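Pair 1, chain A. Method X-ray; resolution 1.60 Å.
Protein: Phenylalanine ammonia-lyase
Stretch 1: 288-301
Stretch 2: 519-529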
# COMPACT_ATOMS: atom_id res chain seq x y z
N MSE A 288 19.26 11.18 -12.88
CA MSE A 288 20.02 10.49 -13.92
C MSE A 288 19.18 9.39 -14.57
O MSE A 288 19.22 9.19 -15.78
CB MSE A 288 21.31 9.87 -13.39
CG MSE A 288 22.17 10.80 -12.63
SE MSE A 288 22.62 12.43 -13.63
CE MSE A 288 23.33 13.40 -12.01
N LEU A 289 18.40 8.69 -13.75
CA LEU A 289 17.63 7.58 -14.21
C LEU A 289 16.46 8.13 -15.06
O LEU A 289 16.08 7.53 -16.04
CB LEU A 289 17.13 6.75 -13.04
CG LEU A 289 18.14 5.91 -12.29
CD1 LEU A 289 17.53 5.36 -11.02
CD2 LEU A 289 18.64 4.76 -13.16
N SER A 290 15.96 9.31 -14.74
CA SER A 290 14.93 9.96 -15.53
C SER A 290 15.47 10.27 -16.91
O SER A 290 14.83 10.02 -17.93
CB SER A 290 14.54 11.28 -14.85
OG SER A 290 13.63 12.02 -15.63
N LEU A 291 16.71 10.79 -16.96
CA LEU A 291 17.33 11.11 -18.27
C LEU A 291 17.61 9.85 -19.05
O LEU A 291 17.42 9.79 -20.27
CB LEU A 291 18.58 11.97 -18.11
CG LEU A 291 18.33 13.40 -17.58
CD1 LEU A 291 19.66 14.19 -17.56
CD2 LEU A 291 17.31 14.14 -18.40
N LEU A 292 18.04 8.82 -18.37
CA LEU A 292 18.30 7.52 -19.03
C LEU A 292 17.01 6.90 -19.61
O LEU A 292 17.00 6.30 -20.68
CB LEU A 292 19.03 6.57 -18.08
CG LEU A 292 19.29 5.13 -18.55
CD1 LEU A 292 20.16 5.15 -19.84
CD2 LEU A 292 19.93 4.27 -17.48
N SER A 293 15.90 7.07 -18.90
CA SER A 293 14.59 6.61 -19.36
C SER A 293 14.23 7.27 -20.70
O SER A 293 13.68 6.63 -21.60
CB SER A 293 13.51 6.95 -18.33
OG SER A 293 12.26 6.51 -18.84
N GLN A 294 14.54 8.55 -20.81
CA GLN A 294 14.27 9.32 -22.03
C GLN A 294 15.17 8.83 -23.19
O GLN A 294 14.74 8.66 -24.33
CB GLN A 294 14.49 10.79 -21.77
CG GLN A 294 13.37 11.30 -20.90
CD GLN A 294 13.51 12.76 -20.52
OE1 GLN A 294 13.70 13.60 -21.39
NE2 GLN A 294 13.39 13.06 -19.25
N SER A 295 16.43 8.62 -22.86
CA SER A 295 17.38 8.09 -23.82
C SER A 295 16.97 6.71 -24.35
O SER A 295 17.03 6.43 -25.54
CB SER A 295 18.81 8.08 -23.24
OG SER A 295 19.25 9.42 -22.95
N LEU A 296 16.53 5.85 -23.44
CA LEU A 296 16.07 4.52 -23.80
C LEU A 296 14.79 4.58 -24.61
O LEU A 296 14.63 3.79 -25.54
CB LEU A 296 15.83 3.72 -22.52
CG LEU A 296 17.11 3.23 -21.86
CD1 LEU A 296 16.80 2.68 -20.51
CD2 LEU A 296 17.73 2.16 -22.71
N THR A 297 13.91 5.52 -24.32
CA THR A 297 12.74 5.77 -25.15
C THR A 297 13.15 6.04 -26.62
O THR A 297 12.62 5.43 -27.55
CB THR A 297 11.87 6.94 -24.59
OG1 THR A 297 11.37 6.59 -23.30
CG2 THR A 297 10.68 7.17 -25.51
N ALA A 298 14.10 6.95 -26.79
CA ALA A 298 14.59 7.33 -28.13
C ALA A 298 15.18 6.07 -28.82
O ALA A 298 14.84 5.75 -29.99
CB ALA A 298 15.61 8.42 -28.04
N MSE A 299 16.03 5.34 -28.11
CA MSE A 299 16.70 4.18 -28.75
C MSE A 299 15.73 3.07 -29.10
O MSE A 299 15.89 2.32 -30.06
CB MSE A 299 17.84 3.71 -27.88
CG MSE A 299 18.84 4.77 -27.78
SE MSE A 299 20.44 4.21 -26.79
CE MSE A 299 21.37 3.44 -28.22
N THR A 300 14.70 2.95 -28.27
CA THR A 300 13.61 2.01 -28.58
C THR A 300 12.81 2.43 -29.81
O THR A 300 12.39 1.58 -30.62
CB THR A 300 12.71 1.76 -27.36
OG1 THR A 300 13.51 1.35 -26.22
CG2 THR A 300 11.67 0.68 -27.64
N VAL A 301 12.53 3.72 -29.97
CA VAL A 301 11.83 4.17 -31.18
C VAL A 301 12.71 3.74 -32.37
O VAL A 301 12.20 3.24 -33.38
CB VAL A 301 11.59 5.70 -31.18
CG1 VAL A 301 11.09 6.18 -32.53
CG2 VAL A 301 10.61 6.13 -30.06
N VAL A 519 16.73 -0.76 -7.88
CA VAL A 519 15.91 -1.64 -8.74
C VAL A 519 15.69 -1.06 -10.09
O VAL A 519 15.74 -1.80 -11.11
CB VAL A 519 14.63 -2.00 -8.03
CG1 VAL A 519 13.73 -2.86 -8.90
CG2 VAL A 519 14.98 -2.70 -6.72
N LEU A 520 15.42 0.25 -10.16
CA LEU A 520 15.23 0.89 -11.47
C LEU A 520 16.53 0.79 -12.26
O LEU A 520 16.49 0.64 -13.48
CB LEU A 520 14.79 2.34 -11.36
CG LEU A 520 14.44 3.05 -12.68
CD1 LEU A 520 13.50 2.26 -13.59
CD2 LEU A 520 13.79 4.42 -12.47
N SER A 521 17.71 0.90 -11.60
CA SER A 521 18.99 0.79 -12.32
C SER A 521 19.14 -0.59 -12.93
O SER A 521 19.68 -0.74 -14.02
CB SER A 521 20.14 1.08 -11.40
OG SER A 521 20.07 2.43 -10.87
N LEU A 522 18.67 -1.61 -12.22
CA LEU A 522 18.73 -2.98 -12.78
C LEU A 522 17.85 -3.06 -14.03
O LEU A 522 18.24 -3.65 -15.04
CB LEU A 522 18.19 -4.00 -11.76
CG LEU A 522 19.04 -4.24 -10.51
CD1 LEU A 522 18.30 -5.02 -9.45
CD2 LEU A 522 20.32 -4.95 -10.89
N LEU A 523 16.65 -2.51 -13.93
CA LEU A 523 15.70 -2.52 -15.05
C LEU A 523 16.25 -1.74 -16.23
O LEU A 523 16.14 -2.20 -17.40
CB LEU A 523 14.36 -1.95 -14.58
CG LEU A 523 13.26 -1.85 -15.61
CD1 LEU A 523 12.99 -3.10 -16.33
CD2 LEU A 523 11.97 -1.21 -14.99
N LEU A 524 16.76 -0.53 -15.98
CA LEU A 524 17.21 0.29 -17.10
C LEU A 524 18.51 -0.28 -17.72
O LEU A 524 18.73 -0.17 -18.94
CB LEU A 524 17.35 1.76 -16.71
CG LEU A 524 16.01 2.39 -16.32
CD1 LEU A 524 16.22 3.89 -16.24
CD2 LEU A 524 14.85 2.07 -17.25
N ALA A 525 19.36 -0.91 -16.90
CA ALA A 525 20.57 -1.62 -17.43
C ALA A 525 20.10 -2.76 -18.38
O ALA A 525 20.67 -2.99 -19.41
CB ALA A 525 21.42 -2.15 -16.35
N THR A 526 19.11 -3.49 -17.94
CA THR A 526 18.50 -4.56 -18.75
C THR A 526 17.95 -4.04 -20.09
O THR A 526 18.18 -4.60 -21.18
CB THR A 526 17.41 -5.25 -17.91
OG1 THR A 526 18.05 -5.90 -16.81
CG2 THR A 526 16.57 -6.25 -18.68
N HIS A 527 17.16 -2.99 -20.02
CA HIS A 527 16.60 -2.39 -21.22
C HIS A 527 17.73 -1.94 -22.15
O HIS A 527 17.66 -2.12 -23.38
CB HIS A 527 15.67 -1.25 -20.78
CG HIS A 527 14.85 -0.62 -21.89
ND1 HIS A 527 13.94 0.39 -21.65
CD2 HIS A 527 14.82 -0.86 -23.23
CE1 HIS A 527 13.38 0.73 -22.81
NE2 HIS A 527 13.90 0.01 -23.78
N LEU A 528 18.71 -1.24 -21.62
CA LEU A 528 19.83 -0.79 -22.46
C LEU A 528 20.55 -1.96 -23.12
O LEU A 528 20.84 -1.93 -24.32
CB LEU A 528 20.81 0.03 -21.62
CG LEU A 528 22.01 0.69 -22.31
CD1 LEU A 528 21.59 1.44 -23.57
CD2 LEU A 528 22.70 1.66 -21.32
N TYR A 529 20.79 -3.03 -22.35
CA TYR A 529 21.39 -4.24 -22.94
C TYR A 529 20.57 -4.68 -24.14
O TYR A 529 21.11 -4.95 -25.23
CB TYR A 529 21.49 -5.35 -21.90
CG TYR A 529 21.97 -6.65 -22.49
CD1 TYR A 529 23.33 -6.97 -22.52
CD2 TYR A 529 21.08 -7.53 -23.03
CE1 TYR A 529 23.75 -8.14 -23.09
CE2 TYR A 529 21.52 -8.71 -23.63
CZ TYR A 529 22.84 -9.01 -23.65
OH TYR A 529 23.25 -10.21 -24.24

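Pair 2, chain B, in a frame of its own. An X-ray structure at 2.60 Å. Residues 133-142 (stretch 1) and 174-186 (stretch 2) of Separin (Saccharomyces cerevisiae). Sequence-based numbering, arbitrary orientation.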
# COMPACT_ATOMS: atom_id res chain seq x y z
N LYS B 133 -33.10 46.45 -29.79
CA LYS B 133 -33.13 46.90 -31.16
C LYS B 133 -34.29 47.88 -31.43
O LYS B 133 -34.15 48.86 -32.18
CB LYS B 133 -33.21 45.69 -32.09
CG LYS B 133 -31.97 44.81 -32.04
CD LYS B 133 -31.90 43.82 -33.19
CE LYS B 133 -30.65 42.95 -33.12
NZ LYS B 133 -30.44 42.19 -34.39
N ILE B 134 -35.44 47.62 -30.81
CA ILE B 134 -36.60 48.50 -30.92
C ILE B 134 -36.27 49.85 -30.29
O ILE B 134 -36.66 50.91 -30.82
CB ILE B 134 -37.88 47.87 -30.27
CG1 ILE B 134 -38.32 46.61 -31.02
CG2 ILE B 134 -39.04 48.86 -30.27
CD1 ILE B 134 -39.49 45.93 -30.42
N LEU B 135 -35.54 49.84 -29.17
CA LEU B 135 -35.13 51.09 -28.54
C LEU B 135 -34.14 51.84 -29.44
O LEU B 135 -34.20 53.06 -29.58
CB LEU B 135 -34.53 50.84 -27.16
CG LEU B 135 -35.48 50.16 -26.15
CD1 LEU B 135 -34.75 49.61 -24.90
CD2 LEU B 135 -36.55 51.13 -25.75
N ALA B 136 -33.24 51.09 -30.07
CA ALA B 136 -32.27 51.68 -30.97
C ALA B 136 -32.98 52.28 -32.18
O ALA B 136 -32.60 53.35 -32.67
CB ALA B 136 -31.24 50.65 -31.40
N LEU B 137 -34.01 51.60 -32.67
CA LEU B 137 -34.78 52.14 -33.80
C LEU B 137 -35.55 53.39 -33.38
O LEU B 137 -35.64 54.35 -34.14
CB LEU B 137 -35.74 51.10 -34.36
CG LEU B 137 -35.08 49.97 -35.14
CD1 LEU B 137 -36.11 49.00 -35.68
CD2 LEU B 137 -34.21 50.50 -36.26
N GLN B 138 -36.08 53.38 -32.16
CA GLN B 138 -36.76 54.55 -31.60
C GLN B 138 -35.82 55.74 -31.60
O GLN B 138 -36.19 56.83 -32.04
CB GLN B 138 -37.26 54.26 -30.17
CG GLN B 138 -37.94 55.42 -29.44
CD GLN B 138 -39.24 55.88 -30.09
OE1 GLN B 138 -39.84 55.16 -30.90
NE2 GLN B 138 -39.67 57.10 -29.75
N ILE B 139 -34.59 55.53 -31.13
CA ILE B 139 -33.59 56.58 -31.07
C ILE B 139 -33.25 57.10 -32.47
O ILE B 139 -33.26 58.32 -32.69
CB ILE B 139 -32.31 56.09 -30.34
CG1 ILE B 139 -32.64 55.74 -28.89
CG2 ILE B 139 -31.23 57.16 -30.37
CD1 ILE B 139 -31.48 55.19 -28.10
N ILE B 140 -32.99 56.19 -33.41
CA ILE B 140 -32.68 56.58 -34.80
C ILE B 140 -33.81 57.43 -35.37
O ILE B 140 -33.60 58.40 -36.11
CB ILE B 140 -32.44 55.35 -35.70
CG1 ILE B 140 -31.27 54.52 -35.19
CG2 ILE B 140 -32.18 55.78 -37.14
CD1 ILE B 140 -31.05 53.23 -35.94
N LEU B 141 -35.02 57.06 -34.99
CA LEU B 141 -36.18 57.83 -35.39
C LEU B 141 -36.18 59.22 -34.76
O LEU B 141 -36.27 60.21 -35.47
CB LEU B 141 -37.45 57.08 -35.02
CG LEU B 141 -38.68 57.73 -35.63
CD1 LEU B 141 -38.52 57.77 -37.13
CD2 LEU B 141 -39.88 56.93 -35.21
N LYS B 142 -36.08 59.31 -33.44
CA LYS B 142 -36.19 60.61 -32.79
C LYS B 142 -34.99 61.51 -33.02
O LYS B 142 -35.10 62.73 -32.89
CB LYS B 142 -36.43 60.44 -31.29
CG LYS B 142 -37.75 59.80 -30.98
CD LYS B 142 -38.85 60.45 -31.81
CE LYS B 142 -39.77 61.30 -30.95
NZ LYS B 142 -40.89 60.47 -30.36
N ALA B 174 -45.45 47.12 -31.21
CA ALA B 174 -44.33 48.06 -31.14
C ALA B 174 -43.48 48.05 -32.40
O ALA B 174 -43.36 49.07 -33.09
CB ALA B 174 -43.48 47.77 -29.94
N LEU B 175 -42.90 46.89 -32.72
CA LEU B 175 -42.05 46.73 -33.89
C LEU B 175 -42.73 47.16 -35.21
O LEU B 175 -42.12 47.83 -36.05
CB LEU B 175 -41.57 45.28 -34.02
CG LEU B 175 -40.75 44.95 -35.27
CD1 LEU B 175 -39.44 45.70 -35.28
CD2 LEU B 175 -40.51 43.46 -35.41
N THR B 176 -43.99 46.77 -35.39
CA THR B 176 -44.66 47.02 -36.65
C THR B 176 -45.07 48.48 -36.72
O THR B 176 -45.11 49.09 -37.79
CB THR B 176 -45.88 46.10 -36.83
OG1 THR B 176 -46.97 46.58 -36.03
CG2 THR B 176 -45.56 44.66 -36.43
N LYS B 177 -45.35 49.06 -35.55
CA LYS B 177 -45.61 50.50 -35.47
C LYS B 177 -44.34 51.27 -35.81
O LYS B 177 -44.39 52.30 -36.48
CB LYS B 177 -46.11 50.88 -34.09
CG LYS B 177 -46.63 52.28 -33.99
CD LYS B 177 -46.98 52.66 -32.58
CE LYS B 177 -47.59 54.05 -32.56
NZ LYS B 177 -47.69 54.61 -31.19
N ILE B 178 -43.20 50.76 -35.35
CA ILE B 178 -41.90 51.35 -35.63
C ILE B 178 -41.66 51.38 -37.14
O ILE B 178 -41.13 52.35 -37.68
CB ILE B 178 -40.77 50.59 -34.89
CG1 ILE B 178 -40.58 51.17 -33.49
CG2 ILE B 178 -39.46 50.68 -35.63
CD1 ILE B 178 -40.22 52.65 -33.48
N VAL B 179 -42.11 50.33 -37.83
CA VAL B 179 -41.97 50.21 -39.28
C VAL B 179 -42.79 51.26 -40.05
O VAL B 179 -42.31 51.86 -41.01
CB VAL B 179 -42.39 48.81 -39.75
CG1 VAL B 179 -42.37 48.71 -41.27
CG2 VAL B 179 -41.47 47.77 -39.15
N LEU B 180 -44.02 51.45 -39.62
CA LEU B 180 -44.90 52.40 -40.24
C LEU B 180 -44.33 53.77 -40.07
O LEU B 180 -44.37 54.57 -40.98
CB LEU B 180 -46.25 52.35 -39.58
CG LEU B 180 -47.18 53.43 -40.11
CD1 LEU B 180 -47.66 53.00 -41.47
CD2 LEU B 180 -48.34 53.65 -39.17
N SER B 181 -43.78 54.04 -38.90
CA SER B 181 -43.23 55.35 -38.67
C SER B 181 -41.97 55.59 -39.49
O SER B 181 -41.69 56.70 -39.86
CB SER B 181 -43.05 55.61 -37.19
OG SER B 181 -41.74 55.35 -36.81
N PHE B 182 -41.21 54.55 -39.76
CA PHE B 182 -40.05 54.70 -40.61
C PHE B 182 -40.54 54.95 -42.02
O PHE B 182 -40.00 55.78 -42.73
CB PHE B 182 -39.18 53.47 -40.54
CG PHE B 182 -38.04 53.59 -39.58
CD1 PHE B 182 -38.28 53.74 -38.24
CD2 PHE B 182 -36.75 53.60 -40.03
CE1 PHE B 182 -37.25 53.88 -37.35
CE2 PHE B 182 -35.71 53.74 -39.15
CZ PHE B 182 -35.96 53.88 -37.81
N PHE B 183 -41.57 54.24 -42.41
CA PHE B 183 -42.15 54.37 -43.73
C PHE B 183 -42.59 55.79 -43.90
O PHE B 183 -42.40 56.39 -44.93
CB PHE B 183 -43.34 53.46 -43.83
CG PHE B 183 -44.30 53.84 -44.90
CD1 PHE B 183 -44.02 53.58 -46.22
CD2 PHE B 183 -45.51 54.40 -44.58
CE1 PHE B 183 -44.91 53.91 -47.20
CE2 PHE B 183 -46.42 54.73 -45.56
CZ PHE B 183 -46.11 54.48 -46.87
N SER B 184 -43.18 56.33 -42.85
CA SER B 184 -43.63 57.71 -42.89
C SER B 184 -42.50 58.71 -43.15
O SER B 184 -42.57 59.50 -44.10
CB SER B 184 -44.34 58.06 -41.58
OG SER B 184 -44.34 59.47 -41.40
N VAL B 185 -41.44 58.67 -42.33
CA VAL B 185 -40.43 59.73 -42.37
C VAL B 185 -39.37 59.58 -43.46
O VAL B 185 -38.69 60.54 -43.78
CB VAL B 185 -39.68 59.86 -41.03
CG1 VAL B 185 -40.60 60.31 -39.93
CG2 VAL B 185 -39.03 58.55 -40.68
N THR B 186 -39.22 58.38 -44.01
CA THR B 186 -38.12 58.13 -44.94
C THR B 186 -38.31 58.88 -46.27
O THR B 186 -39.43 59.03 -46.78
CB THR B 186 -37.93 56.62 -45.20
OG1 THR B 186 -36.82 56.41 -46.07
CG2 THR B 186 -39.18 56.02 -45.83

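The sharpest difference between the two contacts is a histidine in pair 1 where pair 2 has a serine, each set against a matched leucine of the first helix. In pair 1, the ring of His A527 lies against Leu A296, and its NE2 donates a hydrogen bond to Thr A300 OG1 (2.8 Å). Thr A300 OG1 accepts from His A527 NE2 and donates to Leu A296 O (2.8 Å) one helical turn back. At the position of His A527, pair 2 has Ser B181, which meets Leu B141 with its hydroxyl; Ser B181 OG donates to Ile B178 O (3.2 Å) within its own helix.

This difference is set on nearly identical scaffolds. In both pairs the helix axes approach to 10.5 Å and run roughly parallel, 24° apart, and the backbones superpose with an RMSD of 0.4 Å over 14 central residues. The buried surface is also similar, 513 Å² in pair 1 and 494 Å² in pair 2.

The middle of each interface is filled by a branched aliphatic residue of the second helix, Leu A524 in pair 1 and Ile B178 in pair 2. Leu A524 is a knob set among Leu A289, Leu A292, Ser A293 and Leu A296, with its CB 3.7 Å from Leu A292 CD2 and its CD2 3.8 Å from Leu A296 CD1. Ile B178 meets the counterparts of three of these residues: its CG1 lies 4.3 Å from Ile B134 CG2, its CG2 3.7 Å from Leu B137 CD1, and its CD1 3.6 Å from Gln B138 OE1. Gln B138 replaces the small Ser A293; although its CA-to-CB bond points away from the other helix, the end of its side chain comes nearer and adds to the packing.

Leu A296 and Leu B141 also coincide, but they adopt different rotamers and meet matched positions filled by different side chains. With chi1 m and chi2 t, Leu A296 places CB over one face of the His A527 ring, 4.1 Å from its centroid, in a CH-pi contact, while its CD2 packs 3.9 Å from Leu A528 CB. Leu B141, with chi1 t and chi2 p, instead brings CD2 to 2.9 Å from Ser B181 OG, a very close approach between a methyl group and a hydroxyl. Leu B141 CD1 also lies 3.7 Å from Val B185 CG2.

The ring that touches the first stretch is at different positions: His A527, matched by Ser B181, in pair 1, and Phe B182, matched by Leu A528, in pair 2. The CA-to-CB bond of Phe B182 points sideways, but its ring end comes nearer the first helix. Its CZ lies 4.1 Å from Leu B137 CD2 and 4.3 Å from Ile B140 CG2, and its CE1 is 4.0 Å from Leu B141 CB; Leu B137 O sits at the ring edge, 3.6 Å from Phe B182 CE1. At these matched positions, pair 1 sets a histidine ring under Leu A296, and pair 2 a phenylalanine ring against Leu B137 and Leu B141.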